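Local coordinates for putative xanthine dehydrogenase YAGS fad-binding subunit (Escherichia coli, PDB 5G5G), which binds the pterin cytosine dinucleotide and dioxothiomolybdenum centre of a periplasmic aldehyde oxidase and probably carries out its oxidation of aldehydes, at residues V604-R615 with P668-T678; A629-L638 with G694-I702. All coordinates share one frame; numbering follows the deposited sequence.

Interaction 1 of 2, residues V604-R615 with P668-T678; sequences VRRMLAVCAAGR and PKQEVIFLDDT. With MCN (pterin cytosine dinucleotide), chain Y.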
loop_
_atom_site.group_PDB
_atom_site.type_symbol
_atom_site.label_atom_id
_atom_site.label_comp_id
_atom_site.label_asym_id
_atom_site.label_seq_id
_atom_site.Cartn_x
_atom_site.Cartn_y
_atom_site.Cartn_z
ATOM N N VAL C 604 16.566 -6.100 0.581
ATOM C CA VAL C 604 16.617 -6.939 1.756
ATOM C C VAL C 604 16.787 -8.390 1.368
ATOM O O VAL C 604 16.059 -8.900 0.522
ATOM C CB VAL C 604 15.381 -6.758 2.624
ATOM C CG1 VAL C 604 15.503 -7.520 3.963
ATOM C CG2 VAL C 604 15.174 -5.270 2.891
ATOM N N ARG C 605 17.709 -9.076 2.037
ATOM C CA ARG C 605 18.045 -10.460 1.750
ATOM C C ARG C 605 17.436 -11.513 2.653
ATOM O O ARG C 605 17.129 -12.600 2.163
ATOM C CB ARG C 605 19.543 -10.645 1.738
ATOM C CG ARG C 605 20.175 -9.906 0.558
ATOM C CD ARG C 605 21.644 -9.609 0.782
ATOM N NE ARG C 605 22.465 -10.826 0.855
ATOM C CZ ARG C 605 23.152 -11.367 -0.158
ATOM N NH1 ARG C 605 23.147 -10.825 -1.351
ATOM N NH2 ARG C 605 23.890 -12.445 0.061
ATOM N N ARG C 606 17.243 -11.193 3.938
ATOM C CA ARG C 606 16.715 -12.111 4.914
ATOM C C ARG C 606 16.223 -11.290 6.095
ATOM O O ARG C 606 16.887 -10.314 6.487
ATOM C CB ARG C 606 17.848 -13.038 5.335
ATOM C CG ARG C 606 17.445 -14.193 6.191
ATOM C CD ARG C 606 18.608 -15.202 6.208
ATOM N NE ARG C 606 19.961 -14.643 6.426
ATOM C CZ ARG C 606 20.709 -14.810 7.531
ATOM N NH1 ARG C 606 20.265 -15.476 8.574
ATOM N NH2 ARG C 606 21.925 -14.320 7.606
ATOM N N MET C 607 15.056 -11.672 6.635
ATOM C CA MET C 607 14.540 -11.071 7.873
ATOM C C MET C 607 14.072 -12.130 8.841
ATOM O O MET C 607 13.436 -13.094 8.426
ATOM C CB MET C 607 13.384 -10.112 7.558
ATOM C CG MET C 607 13.717 -9.053 6.540
ATOM S SD MET C 607 12.245 -8.049 6.184
ATOM C CE MET C 607 12.115 -7.104 7.673
ATOM N N LEU C 608 14.409 -11.922 10.121
ATOM C CA LEU C 608 13.935 -12.751 11.220
ATOM C C LEU C 608 13.318 -11.844 12.275
ATOM O O LEU C 608 13.911 -10.838 12.646
ATOM C CB LEU C 608 15.042 -13.583 11.844
ATOM C CG LEU C 608 14.693 -14.352 13.126
ATOM C CD1 LEU C 608 13.653 -15.428 12.868
ATOM C CD2 LEU C 608 15.948 -14.960 13.743
ATOM N N ALA C 609 12.134 -12.178 12.746
ATOM C CA ALA C 609 11.540 -11.552 13.943
ATOM C C ALA C 609 11.323 -12.627 15.021
ATOM O O ALA C 609 10.683 -13.651 14.757
ATOM C CB ALA C 609 10.219 -10.910 13.616
ATOM N N VAL C 610 11.811 -12.367 16.224
ATOM C CA VAL C 610 11.493 -13.185 17.353
ATOM C C VAL C 610 10.634 -12.350 18.325
ATOM O O VAL C 610 11.076 -11.313 18.829
ATOM C CB VAL C 610 12.754 -13.745 18.048
ATOM C CG1 VAL C 610 12.363 -14.672 19.188
ATOM C CG2 VAL C 610 13.693 -14.486 17.057
ATOM N N CYS C 611 9.394 -12.808 18.574
ATOM C CA CYS C 611 8.399 -12.058 19.326
ATOM C C CYS C 611 7.954 -12.752 20.600
ATOM O O CYS C 611 7.778 -14.009 20.630
ATOM C CB CYS C 611 7.176 -11.884 18.430
ATOM S SG CYS C 611 7.534 -10.959 16.964
ATOM N N ALA C 612 7.713 -11.927 21.621
ATOM C CA ALA C 612 7.102 -12.333 22.885
ATOM C C ALA C 612 5.845 -11.484 23.095
ATOM O O ALA C 612 5.923 -10.286 23.428
ATOM C CB ALA C 612 8.083 -12.143 24.017
ATOM N N ALA C 613 4.686 -12.106 22.823
ATOM C CA ALA C 613 3.400 -11.407 22.788
ATOM C C ALA C 613 2.325 -12.210 23.535
ATOM O O ALA C 613 1.168 -12.353 23.118
ATOM C CB ALA C 613 3.019 -11.176 21.338
ATOM N N GLY C 614 2.693 -12.706 24.693
ATOM C CA GLY C 614 1.813 -13.635 25.461
ATOM C C GLY C 614 1.594 -14.974 24.762
ATOM O O GLY C 614 2.321 -15.342 23.840
ATOM N N ARG C 615 0.538 -15.653 25.166
ATOM C CA ARG C 615 0.085 -16.885 24.476
ATOM C C ARG C 615 -0.385 -16.538 23.083
ATOM O O ARG C 615 -1.239 -15.657 22.938
ATOM C CB ARG C 615 -1.041 -17.522 25.260
ATOM C CG ARG C 615 -1.792 -18.629 24.486
ATOM C CD ARG C 615 -2.788 -19.290 25.395
ATOM N NE ARG C 615 -2.174 -20.127 26.414
ATOM C CZ ARG C 615 -2.772 -20.488 27.557
ATOM N NH1 ARG C 615 -3.970 -19.994 27.912
ATOM N NH2 ARG C 615 -2.149 -21.324 28.390
ATOM N N PRO C 668 12.105 -10.666 0.843
ATOM C CA PRO C 668 13.074 -11.710 1.095
ATOM C C PRO C 668 12.413 -12.848 1.833
ATOM O O PRO C 668 11.178 -12.842 2.103
ATOM C CB PRO C 668 14.066 -11.036 2.008
ATOM C CG PRO C 668 13.222 -10.175 2.839
ATOM C CD PRO C 668 12.092 -9.695 1.939
ATOM N N LYS C 669 13.263 -13.825 2.152
ATOM C CA LYS C 669 12.900 -14.822 3.126
ATOM C C LYS C 669 12.529 -14.081 4.411
ATOM O O LYS C 669 13.300 -13.240 4.869
ATOM C CB LYS C 669 14.106 -15.733 3.328
ATOM C CG LYS C 669 14.043 -16.776 4.417
ATOM C CD LYS C 669 15.415 -17.485 4.424
ATOM C CE LYS C 669 16.075 -17.500 5.772
ATOM N NZ LYS C 669 15.320 -18.502 6.560
ATOM N N GLN C 670 11.353 -14.386 4.955
ATOM C CA GLN C 670 10.878 -13.802 6.241
ATOM C C GLN C 670 10.515 -14.917 7.242
ATOM O O GLN C 670 9.580 -15.699 7.004
ATOM C CB GLN C 670 9.694 -12.903 6.019
ATOM C CG GLN C 670 10.010 -11.681 5.180
ATOM C CD GLN C 670 8.753 -10.868 4.828
ATOM O OE1 GLN C 670 7.654 -11.413 4.572
ATOM N NE2 GLN C 670 8.920 -9.574 4.788
ATOM N N GLU C 671 11.253 -14.983 8.344
ATOM C CA GLU C 671 11.038 -15.999 9.391
ATOM C C GLU C 671 10.556 -15.345 10.673
ATOM O O GLU C 671 10.930 -14.234 10.993
ATOM C CB GLU C 671 12.297 -16.787 9.666
ATOM C CG GLU C 671 12.769 -17.587 8.457
ATOM C CD GLU C 671 11.813 -18.731 8.092
ATOM O OE1 GLU C 671 11.193 -19.320 9.034
ATOM O OE2 GLU C 671 11.665 -19.012 6.853
ATOM N N VAL C 672 9.663 -16.030 11.361
ATOM C CA VAL C 672 9.099 -15.550 12.608
ATOM C C VAL C 672 9.177 -16.669 13.655
ATOM O O VAL C 672 8.831 -17.806 13.345
ATOM C CB VAL C 672 7.638 -15.115 12.460
ATOM C CG1 VAL C 672 7.100 -14.594 13.798
ATOM C CG2 VAL C 672 7.436 -14.037 11.397
ATOM N N ILE C 673 9.572 -16.333 14.892
ATOM C CA ILE C 673 9.541 -17.308 16.014
ATOM C C ILE C 673 8.766 -16.618 17.121
ATOM O O ILE C 673 9.097 -15.475 17.461
ATOM C CB ILE C 673 10.941 -17.646 16.512
ATOM C CG1 ILE C 673 11.724 -18.430 15.428
ATOM C CG2 ILE C 673 10.896 -18.461 17.816
ATOM C CD1 ILE C 673 13.175 -18.633 15.743
ATOM N N PHE C 674 7.788 -17.318 17.682
ATOM C CA PHE C 674 7.081 -16.837 18.858
ATOM C C PHE C 674 7.571 -17.563 20.070
ATOM O O PHE C 674 7.474 -18.777 20.131
ATOM C CB PHE C 674 5.582 -17.021 18.729
ATOM C CG PHE C 674 4.984 -16.191 17.622
ATOM C CD1 PHE C 674 4.882 -14.810 17.778
ATOM C CD2 PHE C 674 4.508 -16.794 16.498
ATOM C CE1 PHE C 674 4.322 -14.009 16.769
ATOM C CE2 PHE C 674 3.961 -16.007 15.484
ATOM C CZ PHE C 674 3.897 -14.628 15.622
ATOM N N LEU C 675 8.106 -16.833 21.034
ATOM C CA LEU C 675 8.376 -17.426 22.330
ATOM C C LEU C 675 7.064 -17.696 23.043
ATOM O O LEU C 675 6.072 -16.964 22.855
ATOM C CB LEU C 675 9.228 -16.455 23.184
ATOM C CG LEU C 675 10.611 -16.142 22.602
ATOM C CD1 LEU C 675 11.465 -15.345 23.598
ATOM C CD2 LEU C 675 11.376 -17.368 22.208
ATOM N N ASP C 676 7.010 -18.759 23.828
ATOM C CA ASP C 676 5.873 -19.035 24.738
ATOM C C ASP C 676 5.985 -17.893 25.767
ATOM O O ASP C 676 6.946 -17.863 26.524
ATOM C CB ASP C 676 6.008 -20.388 25.544
ATOM C CG ASP C 676 5.447 -21.685 24.828
ATOM O OD1 ASP C 676 4.936 -21.575 23.694
ATOM O OD2 ASP C 676 5.548 -22.848 25.420
ATOM N N ASP C 677 5.061 -16.979 25.800
ATOM C CA ASP C 677 5.164 -15.864 26.673
ATOM C C ASP C 677 3.868 -15.730 27.474
ATOM O O ASP C 677 3.500 -14.657 27.884
ATOM C CB ASP C 677 5.439 -14.677 25.785
ATOM C CG ASP C 677 5.736 -13.434 26.524
ATOM O OD1 ASP C 677 6.650 -13.479 27.414
ATOM O OD2 ASP C 677 5.092 -12.376 26.190
ATOM N N THR C 678 3.234 -16.862 27.740
ATOM C CA THR C 678 1.923 -16.950 28.420
ATOM C C THR C 678 1.899 -16.031 29.637
ATOM O O THR C 678 2.775 -16.155 30.537
ATOM C CB THR C 678 1.692 -18.411 28.893
ATOM O OG1 THR C 678 1.728 -19.245 27.733
ATOM C CG2 THR C 678 0.387 -18.595 29.568
HETATM N N1 MCN Y . -2.890 -12.948 17.405
HETATM C C2 MCN Y . -2.770 -14.350 17.818
HETATM N N3 MCN Y . -2.353 -14.257 19.284
HETATM C C4 MCN Y . -2.009 -13.248 20.067
HETATM C C5 MCN Y . -2.331 -11.916 19.448
HETATM C C6 MCN Y . -2.666 -11.843 18.194
HETATM O O2 MCN Y . -2.963 -15.293 17.249
HETATM N N4 MCN Y . -1.549 -13.273 21.267
HETATM C "C1'" MCN Y . -3.093 -12.836 15.970
HETATM C C2D MCN Y . -4.577 -13.172 15.562
HETATM O "O2'" MCN Y . -4.610 -13.639 14.216
HETATM C "C3'" MCN Y . -5.136 -11.847 15.690
HETATM C C4D MCN Y . -4.128 -10.736 15.147
HETATM O O4D MCN Y . -2.881 -11.481 15.554
HETATM O "O3'" MCN Y . -6.414 -11.556 15.019
HETATM C "C5'" MCN Y . -4.013 -9.427 15.666
HETATM O "O5'" MCN Y . -4.414 -9.313 17.011
HETATM P PA MCN Y . -3.973 -8.059 17.809
HETATM O O1A MCN Y . -4.809 -8.039 19.088
HETATM O O2A MCN Y . -2.488 -7.975 17.861
HETATM O O3A MCN Y . -4.481 -6.772 16.846
HETATM P PB MCN Y . -5.956 -6.204 16.848
HETATM O O1B MCN Y . -6.102 -5.171 17.881
HETATM O O2B MCN Y . -6.930 -7.335 16.797
HETATM O O3B MCN Y . -5.956 -5.606 15.394
HETATM C C10 MCN Y . -5.413 -4.236 15.172
HETATM C "C9'" MCN Y . -4.040 -4.218 14.598
HETATM C "C8'" MCN Y . -3.571 -2.663 14.569
HETATM S "S8'" MCN Y . -3.845 -1.660 15.883
HETATM C "C7'" MCN Y . -3.188 -2.249 13.463
HETATM S "S7'" MCN Y . -2.821 -0.522 13.179
HETATM C "C6'" MCN Y . -2.747 -3.192 12.301
HETATM C C7 MCN Y . -2.767 -4.667 12.926
HETATM O "O9'" MCN Y . -3.971 -4.976 13.504
HETATM N "N5'" MCN Y . -3.939 -3.089 11.307
HETATM C C4A MCN Y . -4.071 -4.139 10.247
HETATM N "N8'" MCN Y . -2.608 -5.609 11.797
HETATM C C4B MCN Y . -3.350 -5.462 10.679
HETATM N "N1'" MCN Y . -3.288 -6.461 9.707
HETATM C "C2'" MCN Y . -4.186 -6.525 8.636
HETATM N "N2'" MCN Y . -4.130 -7.403 7.755
HETATM N "N3'" MCN Y . -4.776 -5.332 8.322
HETATM C "C4'" MCN Y . -4.971 -4.192 9.085
HETATM O "O4'" MCN Y . -5.551 -3.104 8.908
HETATM O O HOH W 1 15.524 -14.397 0.637
HETATM O O HOH W 2 4.561 -14.836 22.162
HETATM O O HOH W 3 3.047 -18.092 22.654
#
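Cys-611 and Phe-674 meet on one face of two neighbouring parallel strands. Cys-611 CB lies 3.8 Å from Phe-674 CD1 and approaches the ring obliquely. The sulfur is also oblique to the ring. Val-672 CG1 sits over one ring face, offset toward the rim. Further along this face Met-607 and Gln-670 run side by side, pointing the same way, with Met-607 SD 3.9 Å from Gln-670 NE2. The chain runs from strand 602-612 through helix 619-638, which packs on this face, and on to the parallel neighbour 669-674: a beta-alpha-beta connection.

Leu-608, Val-610, Glu-671 and Ile-673 occupy the other face. Leu-608 lies across Glu-671 at a slant, with CD1 3.7 Å from Glu-671 CB. Arg-606 and Lys-669 also lie alongside each other, with Arg-606 CD 3.4 Å from Lys-669 CE. Their charged ends diverge: the Arg-606 guanidinium turns to Glu-592 and Phe-412, while Lys-669 makes a long salt bridge to Glu-671. Six backbone hydrogen bonds join the two segments in parallel register, from Met-607 N to Lys-669 O through Leu-675 N to Cys-611 O.

Past the strands, Asp-677 holds the segment 613-615. Its CG stands opposite the backbone N (chi1 -173°), which carries the carboxylate to Gly-614. There OD2 accepts from Gly-614 N at 2.8 Å through its anti lone pair, and OD1 accepts from Gln-400. With an alanine here, Gly-614 N would probably lose its carboxylate mate and segment 613-615 be less firmly fixed. Arg-615 O accepts from N4 of the pterin cytosine dinucleotide at 2.9 Å.

Thus apolar and backbone contacts join the strands, and one buried carboxylate, gripped at both oxygens, is likely to steady the backbone that offers the Arg-615 carbonyl to the cytosine.

Interaction 2 of 2, residues A629-L638 with G694-I702; sequences AMTMGMGAAL and GLCGVSAAI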
loop_
_atom_site.group_PDB
_atom_site.type_symbol
_atom_site.label_atom_id
_atom_site.label_comp_id
_atom_site.label_asym_id
_atom_site.label_seq_id
_atom_site.Cartn_x
_atom_site.Cartn_y
_atom_site.Cartn_z
ATOM N N ALA C 629 3.853 -7.015 9.044
ATOM C CA ALA C 629 4.475 -5.887 9.687
ATOM C C ALA C 629 5.939 -5.705 9.275
ATOM O O ALA C 629 6.404 -4.545 9.157
ATOM C CB ALA C 629 4.344 -6.024 11.182
ATOM N N MET C 630 6.652 -6.812 9.120
ATOM C CA MET C 630 8.025 -6.801 8.563
ATOM C C MET C 630 8.062 -6.098 7.185
ATOM O O MET C 630 8.911 -5.227 6.943
ATOM C CB MET C 630 8.631 -8.191 8.474
ATOM C CG MET C 630 8.940 -8.775 9.880
ATOM S SD MET C 630 8.980 -10.595 9.924
ATOM C CE MET C 630 10.521 -10.887 9.139
ATOM N N THR C 631 7.098 -6.436 6.329
ATOM C CA THR C 631 6.965 -5.797 5.045
ATOM C C THR C 631 6.673 -4.310 5.145
ATOM O O THR C 631 7.324 -3.498 4.466
ATOM C CB THR C 631 5.879 -6.561 4.247
ATOM O OG1 THR C 631 6.291 -7.951 4.170
ATOM C CG2 THR C 631 5.734 -5.928 2.888
ATOM N N MET C 632 5.761 -3.916 6.033
ATOM C CA MET C 632 5.455 -2.498 6.208
ATOM C C MET C 632 6.659 -1.722 6.787
ATOM O O MET C 632 6.914 -0.568 6.410
ATOM C CB MET C 632 4.209 -2.377 7.090
ATOM C CG MET C 632 3.650 -1.006 7.170
ATOM S SD MET C 632 1.979 -1.100 7.920
ATOM C CE MET C 632 0.973 -1.635 6.581
ATOM N N GLY C 633 7.441 -2.386 7.624
ATOM C CA GLY C 633 8.687 -1.822 8.111
ATOM C C GLY C 633 9.761 -1.682 7.045
ATOM O O GLY C 633 10.588 -0.752 7.086
ATOM N N MET C 634 9.821 -2.634 6.133
ATOM C CA MET C 634 10.693 -2.489 4.954
ATOM C C MET C 634 10.292 -1.221 4.194
ATOM O O MET C 634 11.166 -0.460 3.737
ATOM C CB MET C 634 10.640 -3.701 4.036
ATOM C CG MET C 634 11.809 -3.758 3.059
ATOM S SD MET C 634 11.623 -4.918 1.711
ATOM C CE MET C 634 11.413 -6.444 2.604
ATOM N N GLY C 635 8.986 -1.015 4.032
ATOM C CA GLY C 635 8.495 0.202 3.365
ATOM C C GLY C 635 9.012 1.484 4.016
ATOM O O GLY C 635 9.595 2.382 3.370
ATOM N N ALA C 636 8.782 1.544 5.308
ATOM C CA ALA C 636 9.181 2.659 6.118
ATOM C C ALA C 636 10.660 2.896 6.075
ATOM O O ALA C 636 11.102 4.063 6.067
ATOM C CB ALA C 636 8.692 2.485 7.559
ATOM N N ALA C 637 11.441 1.823 6.019
ATOM C CA ALA C 637 12.877 1.968 6.044
ATOM C C ALA C 637 13.438 2.458 4.701
ATOM O O ALA C 637 14.454 3.196 4.704
ATOM C CB ALA C 637 13.574 0.669 6.446
ATOM N N LEU C 638 12.860 1.973 3.583
ATOM C CA LEU C 638 13.509 2.044 2.303
ATOM C C LEU C 638 12.874 2.844 1.201
ATOM O O LEU C 638 13.554 3.178 0.222
ATOM C CB LEU C 638 13.785 0.646 1.778
ATOM C CG LEU C 638 14.697 -0.181 2.662
ATOM C CD1 LEU C 638 14.962 -1.544 2.096
ATOM C CD2 LEU C 638 16.045 0.493 2.893
ATOM N N GLY C 694 4.837 -6.246 15.763
ATOM C CA GLY C 694 5.562 -6.780 14.636
ATOM C C GLY C 694 6.308 -5.763 13.859
ATOM O O GLY C 694 7.299 -6.106 13.200
ATOM N N LEU C 695 5.765 -4.545 13.793
ATOM C CA LEU C 695 6.414 -3.443 13.082
ATOM C C LEU C 695 7.565 -2.749 13.850
ATOM O O LEU C 695 8.463 -2.173 13.273
ATOM C CB LEU C 695 5.348 -2.393 12.736
ATOM C CG LEU C 695 5.770 -1.152 12.000
ATOM C CD1 LEU C 695 6.401 -1.516 10.677
ATOM C CD2 LEU C 695 4.592 -0.225 11.738
ATOM N N CYS C 696 7.445 -2.757 15.162
ATOM C CA CYS C 696 8.294 -2.013 16.065
ATOM C C CYS C 696 9.719 -2.495 16.013
ATOM O O CYS C 696 9.984 -3.679 16.300
ATOM C CB CYS C 696 7.758 -2.165 17.462
ATOM S SG CYS C 696 6.113 -1.354 17.673
ATOM N N GLY C 697 10.635 -1.592 15.644
ATOM C CA GLY C 697 12.030 -1.951 15.478
ATOM C C GLY C 697 12.487 -2.446 14.106
ATOM O O GLY C 697 13.683 -2.490 13.836
ATOM N N VAL C 698 11.561 -2.769 13.211
ATOM C CA VAL C 698 11.942 -3.355 11.935
ATOM C C VAL C 698 12.797 -2.387 11.105
ATOM O O VAL C 698 13.848 -2.763 10.567
ATOM C CB VAL C 698 10.700 -3.778 11.086
ATOM C CG1 VAL C 698 11.098 -4.153 9.666
ATOM C CG2 VAL C 698 9.970 -4.965 11.766
ATOM N N SER C 699 12.324 -1.163 10.978
ATOM C CA SER C 699 12.984 -0.215 10.089
ATOM C C SER C 699 14.403 0.091 10.585
ATOM O O SER C 699 15.325 0.250 9.788
ATOM C CB SER C 699 12.169 1.085 9.987
ATOM O OG SER C 699 10.907 0.777 9.434
ATOM N N ALA C 700 14.561 0.205 11.900
ATOM C CA ALA C 700 15.912 0.469 12.395
ATOM C C ALA C 700 16.826 -0.733 12.205
ATOM O O ALA C 700 18.027 -0.572 11.989
ATOM C CB ALA C 700 15.915 0.839 13.851
ATOM N N ALA C 701 16.306 -1.950 12.350
ATOM C CA ALA C 701 17.151 -3.118 12.049
ATOM C C ALA C 701 17.646 -3.063 10.605
ATOM O O ALA C 701 18.811 -3.286 10.372
ATOM C CB ALA C 701 16.437 -4.414 12.304
ATOM N N ILE C 702 16.792 -2.640 9.655
ATOM C CA ILE C 702 17.249 -2.437 8.284
ATOM C C ILE C 702 18.304 -1.308 8.161
ATOM O O ILE C 702 19.327 -1.458 7.487
ATOM C CB ILE C 702 16.031 -2.183 7.379
ATOM C CG1 ILE C 702 15.139 -3.441 7.408
ATOM C CG2 ILE C 702 16.451 -1.795 5.946
ATOM C CD1 ILE C 702 13.775 -3.168 6.791
#
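Ala-629 presses its methyl against the backbone of Gly-694 and Leu-695, with CB 3.3 Å from Leu-695 N. These residues follow Glu-692, a residue of the molybdenum pocket, and Ala-629 also touches Arg-350 of the same pocket. Gly-694 suits the tight fit, since a side chain there would run into the Ala-629 methyl.

One residue on, the CB of Met-630 points away from the second segment, yet its carbonyl meets Val-698, with Met-630 O 3.7 Å from Val-698 CG1. Met-632 brings CB near the end of Leu-695.

Gly-633 is the centre of the contact. A CB here would clash with Val-698 CG1, so the bare backbone lets the helices come together. Leu-695 has CG opposite its backbone N (chi1 180°), and CD1 reaches Gly-633 N at 3.3 Å. Ser-699 OG donates to Gly-633 O at 2.8 Å, in the carbonyl plane and on a lone pair. That oxygen also accepts the helical bond from Ala-637 N, so two donors grip it.

Met-634 meets Ile-702 at its backbone, with CA 3.7 Å from Ile-702 CD1. Ala-636 sets its CB 3.4 Å from Ser-699 OG. Next, Ala-637 CB touches both Ser-699 and Ile-702. Last, Leu-638 CD2 lies 3.8 Å from Ile-702 CG2. Ile-702 is thus a knob in the hole formed by Gly-633, Met-634, Ala-637 and Leu-638.

The short axes cross at -56° and approach to 8.1 Å. Small residues allow this closeness. A single side-chain hydrogen bond ties the second helix to a backbone carbonyl of the first, in a buried and otherwise mainly apolar contact whose Leu-695 end lies close to the molybdenum site.

Overall arrangement
Interaction 2 is wholly buried, while interaction 1 is only partly so, with its strand 669-674 outermost in the sheet within this chain. The elements alternate along the chain: strand 602-612 leads to helix 619-638, and strand 669-674 to helix 698-710. Helix 619-638 belongs to interaction 2, and its other side packs on the sheet of interaction 1. There Met-630 packs on Met-607 and Thr-631 OG1 probably bonds to Gln-670 NE2. Gly-633 and the alanines face interaction 2. Backbone bonds and charged ends mark the sheet contact, which reaches the cytosine end of the cofactor. Close apolar fit marks the helix contact, which lies near the molybdenum.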